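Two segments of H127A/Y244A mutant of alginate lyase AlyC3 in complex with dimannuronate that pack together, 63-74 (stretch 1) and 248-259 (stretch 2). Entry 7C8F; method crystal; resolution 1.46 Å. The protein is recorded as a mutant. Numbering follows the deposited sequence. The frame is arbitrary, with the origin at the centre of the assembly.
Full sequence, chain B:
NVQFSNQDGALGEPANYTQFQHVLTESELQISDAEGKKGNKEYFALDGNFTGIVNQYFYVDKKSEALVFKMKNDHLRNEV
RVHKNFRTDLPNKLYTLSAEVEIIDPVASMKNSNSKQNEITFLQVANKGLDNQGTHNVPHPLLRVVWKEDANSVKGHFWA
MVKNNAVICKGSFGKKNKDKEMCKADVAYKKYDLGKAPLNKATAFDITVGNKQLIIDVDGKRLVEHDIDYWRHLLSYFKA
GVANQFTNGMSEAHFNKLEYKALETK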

# COMPACT_ATOMS: atom_id res chain seq x y z
N LYS B 63 31.31 31.28 13.24
CA LYS B 63 31.90 31.14 14.56
C LYS B 63 31.59 29.78 15.18
O LYS B 63 32.49 29.10 15.68
CB LYS B 63 31.44 32.28 15.47
CG LYS B 63 32.13 32.29 16.82
CD LYS B 63 32.73 33.65 17.12
CE LYS B 63 33.39 33.67 18.49
NZ LYS B 63 32.42 33.30 19.55
N SER B 64 30.32 29.37 15.15
CA SER B 64 29.92 28.11 15.76
C SER B 64 30.01 26.92 14.80
O SER B 64 30.06 25.78 15.26
CB SER B 64 28.48 28.20 16.27
OG SER B 64 27.56 28.33 15.18
N GLU B 65 30.09 27.18 13.49
CA GLU B 65 30.01 26.16 12.45
C GLU B 65 28.70 25.39 12.48
O GLU B 65 28.64 24.25 12.00
CB GLU B 65 31.21 25.21 12.45
CG GLU B 65 32.56 25.94 12.27
CD GLU B 65 33.68 25.05 11.78
OE1 GLU B 65 33.45 23.85 11.51
OE2 GLU B 65 34.82 25.55 11.66
N ALA B 66 27.65 25.97 13.04
CA ALA B 66 26.34 25.33 12.98
C ALA B 66 25.71 25.59 11.62
O ALA B 66 25.82 26.69 11.07
CB ALA B 66 25.42 25.86 14.07
N LEU B 67 25.05 24.57 11.08
CA LEU B 67 24.22 24.75 9.90
C LEU B 67 22.89 25.33 10.35
O LEU B 67 22.16 24.72 11.15
CB LEU B 67 24.02 23.41 9.20
CG LEU B 67 23.16 23.41 7.94
CD1 LEU B 67 23.73 24.39 6.89
CD2 LEU B 67 23.06 22.00 7.37
N VAL B 68 22.56 26.52 9.85
CA VAL B 68 21.41 27.29 10.32
C VAL B 68 20.31 27.24 9.28
O VAL B 68 20.54 27.54 8.10
CB VAL B 68 21.80 28.75 10.62
CG1 VAL B 68 20.57 29.55 11.05
CG2 VAL B 68 22.91 28.77 11.66
N PHE B 69 19.10 26.86 9.71
CA PHE B 69 17.89 26.95 8.91
C PHE B 69 16.94 27.93 9.57
O PHE B 69 16.65 27.81 10.77
CB PHE B 69 17.16 25.60 8.83
CG PHE B 69 17.93 24.49 8.18
CD1 PHE B 69 18.86 23.75 8.90
CD2 PHE B 69 17.67 24.14 6.86
CE1 PHE B 69 19.54 22.69 8.32
CE2 PHE B 69 18.35 23.09 6.27
CZ PHE B 69 19.28 22.36 6.99
N LYS B 70 16.39 28.86 8.79
CA LYS B 70 15.34 29.75 9.26
C LYS B 70 14.20 29.79 8.26
O LYS B 70 14.39 29.56 7.06
CB LYS B 70 15.89 31.18 9.43
CG LYS B 70 17.05 31.27 10.41
CD LYS B 70 17.78 32.62 10.34
CE LYS B 70 17.25 33.60 11.35
NZ LYS B 70 18.05 34.87 11.32
N MET B 71 13.00 30.09 8.75
CA MET B 71 11.87 30.36 7.88
C MET B 71 10.78 31.09 8.65
O MET B 71 10.55 30.81 9.83
CB MET B 71 11.28 29.07 7.28
CG MET B 71 10.14 29.28 6.27
SD MET B 71 10.52 30.49 4.98
CE MET B 71 12.08 29.86 4.34
N LYS B 72 10.09 31.99 7.98
CA LYS B 72 8.95 32.70 8.54
C LYS B 72 7.66 32.30 7.88
O LYS B 72 7.64 31.87 6.76
CB LYS B 72 9.14 34.22 8.50
CG LYS B 72 9.26 34.83 7.14
CD LYS B 72 9.02 36.34 7.22
CE LYS B 72 9.31 37.03 5.90
NZ LYS B 72 8.86 38.46 5.84
N ASN B 73 6.58 32.47 8.61
CA ASN B 73 5.22 32.23 8.19
C ASN B 73 4.74 30.81 8.32
O ASN B 73 5.48 29.92 8.19
CB ASN B 73 4.88 32.81 6.81
CG ASN B 73 5.26 34.27 6.68
OD1 ASN B 73 5.06 35.05 7.56
ND2 ASN B 73 5.80 34.61 5.56
N ASP B 74 3.46 30.68 8.56
CA ASP B 74 2.82 29.42 8.75
C ASP B 74 2.90 28.59 7.50
O ASP B 74 2.70 29.10 6.45
CB ASP B 74 1.38 29.65 9.18
CG ASP B 74 0.75 28.46 9.86
OD1 ASP B 74 1.47 27.59 10.31
OD2 ASP B 74 -0.46 28.42 9.98
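Stretch 2 248-259: NGMSEAHFNKLE

Stretch 2 lies beside stretch 1 as an antiparallel β partner: strand 250-255 runs against strand 67-72 with 171° between their N-to-C directions and 4.5 Å between axes at closest approach. The register pairs L67 with F255, V68 with H254, F69 with A253, K70 with E252, M71 with S251 and K72 with M250. Three reciprocal backbone pairs hold it: L67 N to F255 O and F255 N to L67 O, both 2.8 Å; F69 N to A253 O, 3.0 Å, and A253 N to F69 O, 2.9 Å; M71 N to S251 O, 3.2 Å, and S251 N to M71 O, 2.8 Å. N73 N extends the ladder to G249 O (3.1 Å). At N256 the chain turns a corner, and L258 CD2 still reaches L67 CD2 at 4.1 Å.

The face carrying L67, F69, M71, S251, A253 and F255 is buried; there the F69 ring turns its edge toward the face of F255, offset, with centroids 5.2 Å apart and planes at 68°. On the other face V68 CG2 sits over the H254 ring, 3.8 Å from its centroid, while H254 NE2 donates to E252 OE2 (2.5 Å). K70 NZ stays 4.0 Å from E252 OE1, beyond a salt bridge, but a water links K70 NZ (2.7 Å) to E252 OE2 (3.1 Å). K72 CB meets M250 CE at 3.9 Å.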

# COMPACT_ATOMS: atom_id res chain seq x y z
N ASN B 248 2.81 33.96 12.15
CA ASN B 248 3.27 35.32 12.42
C ASN B 248 4.66 35.38 13.05
O ASN B 248 4.97 36.32 13.79
CB ASN B 248 2.26 36.11 13.27
CG ASN B 248 0.91 36.23 12.60
OD1 ASN B 248 -0.10 35.77 13.14
ND2 ASN B 248 0.88 36.84 11.43
N GLY B 249 5.53 34.41 12.77
CA GLY B 249 6.85 34.39 13.36
C GLY B 249 7.87 33.66 12.52
O GLY B 249 7.55 33.07 11.48
N MET B 250 9.11 33.68 12.99
CA MET B 250 10.22 33.04 12.30
C MET B 250 10.86 31.98 13.19
O MET B 250 11.17 32.24 14.36
CB MET B 250 11.29 34.04 11.86
CG MET B 250 12.32 33.37 10.95
SD MET B 250 13.64 34.45 10.40
CE MET B 250 12.75 35.55 9.30
N SER B 251 11.06 30.80 12.63
CA SER B 251 11.76 29.73 13.32
C SER B 251 13.24 29.76 12.96
O SER B 251 13.64 30.30 11.92
CB SER B 251 11.18 28.38 12.91
OG SER B 251 11.32 28.23 11.51
N GLU B 252 14.05 29.15 13.81
CA GLU B 252 15.49 29.12 13.63
C GLU B 252 16.03 27.88 14.32
O GLU B 252 15.83 27.71 15.53
CB GLU B 252 16.16 30.37 14.19
CG GLU B 252 17.67 30.35 14.07
CD GLU B 252 18.30 31.68 14.44
OE1 GLU B 252 17.55 32.66 14.62
OE2 GLU B 252 19.54 31.72 14.55
N ALA B 253 16.67 27.00 13.56
CA ALA B 253 17.30 25.80 14.09
C ALA B 253 18.78 25.81 13.73
O ALA B 253 19.15 26.11 12.59
CB ALA B 253 16.65 24.53 13.52
N HIS B 254 19.62 25.46 14.70
CA HIS B 254 21.06 25.36 14.52
C HIS B 254 21.47 23.89 14.62
O HIS B 254 21.24 23.26 15.66
CB HIS B 254 21.81 26.20 15.56
CG HIS B 254 21.67 27.67 15.34
ND1 HIS B 254 22.55 28.59 15.88
CD2 HIS B 254 20.75 28.39 14.65
CE1 HIS B 254 22.18 29.80 15.52
NE2 HIS B 254 21.09 29.71 14.78
N PHE B 255 22.04 23.35 13.55
CA PHE B 255 22.48 21.96 13.51
C PHE B 255 24.00 21.93 13.66
O PHE B 255 24.73 22.27 12.71
CB PHE B 255 22.10 21.32 12.18
CG PHE B 255 20.64 20.92 12.05
CD1 PHE B 255 19.65 21.88 11.91
CD2 PHE B 255 20.28 19.58 12.00
CE1 PHE B 255 18.31 21.51 11.77
CE2 PHE B 255 18.93 19.21 11.85
CZ PHE B 255 17.95 20.17 11.74
N ASN B 256 24.48 21.50 14.82
CA ASN B 256 25.92 21.28 14.97
C ASN B 256 26.38 20.06 14.19
O ASN B 256 27.56 19.95 13.85
CB ASN B 256 26.24 21.13 16.47
CG ASN B 256 27.71 20.88 16.74
OD1 ASN B 256 28.56 21.74 16.51
ND2 ASN B 256 28.01 19.69 17.26
N LYS B 257 25.46 19.15 13.87
CA LYS B 257 25.78 17.91 13.18
C LYS B 257 24.58 17.55 12.32
O LYS B 257 23.43 17.70 12.75
CB LYS B 257 26.05 16.79 14.18
CG LYS B 257 26.13 15.39 13.57
CD LYS B 257 26.56 14.36 14.62
CE LYS B 257 26.62 12.96 14.05
NZ LYS B 257 27.09 11.97 15.06
N LEU B 258 24.86 17.11 11.10
CA LEU B 258 23.82 16.55 10.25
C LEU B 258 24.48 15.54 9.33
O LEU B 258 25.33 15.91 8.50
CB LEU B 258 23.10 17.63 9.45
CG LEU B 258 21.94 17.12 8.58
CD1 LEU B 258 20.84 16.44 9.42
CD2 LEU B 258 21.35 18.26 7.79
N GLU B 259 24.09 14.28 9.48
CA GLU B 259 24.69 13.17 8.75
C GLU B 259 23.60 12.22 8.27
O GLU B 259 22.55 12.07 8.90
CB GLU B 259 25.66 12.39 9.63
CG GLU B 259 26.86 13.22 10.08
CD GLU B 259 27.74 12.50 11.07
OE1 GLU B 259 27.45 11.33 11.39
OE2 GLU B 259 28.72 13.11 11.54
O HOH W 1 25.41 28.10 16.68
O HOH W 2 27.65 24.07 15.93
O HOH W 3 29.38 22.01 13.15
O HOH W 4 20.25 33.85 12.40
O HOH W 5 1.81 33.35 9.39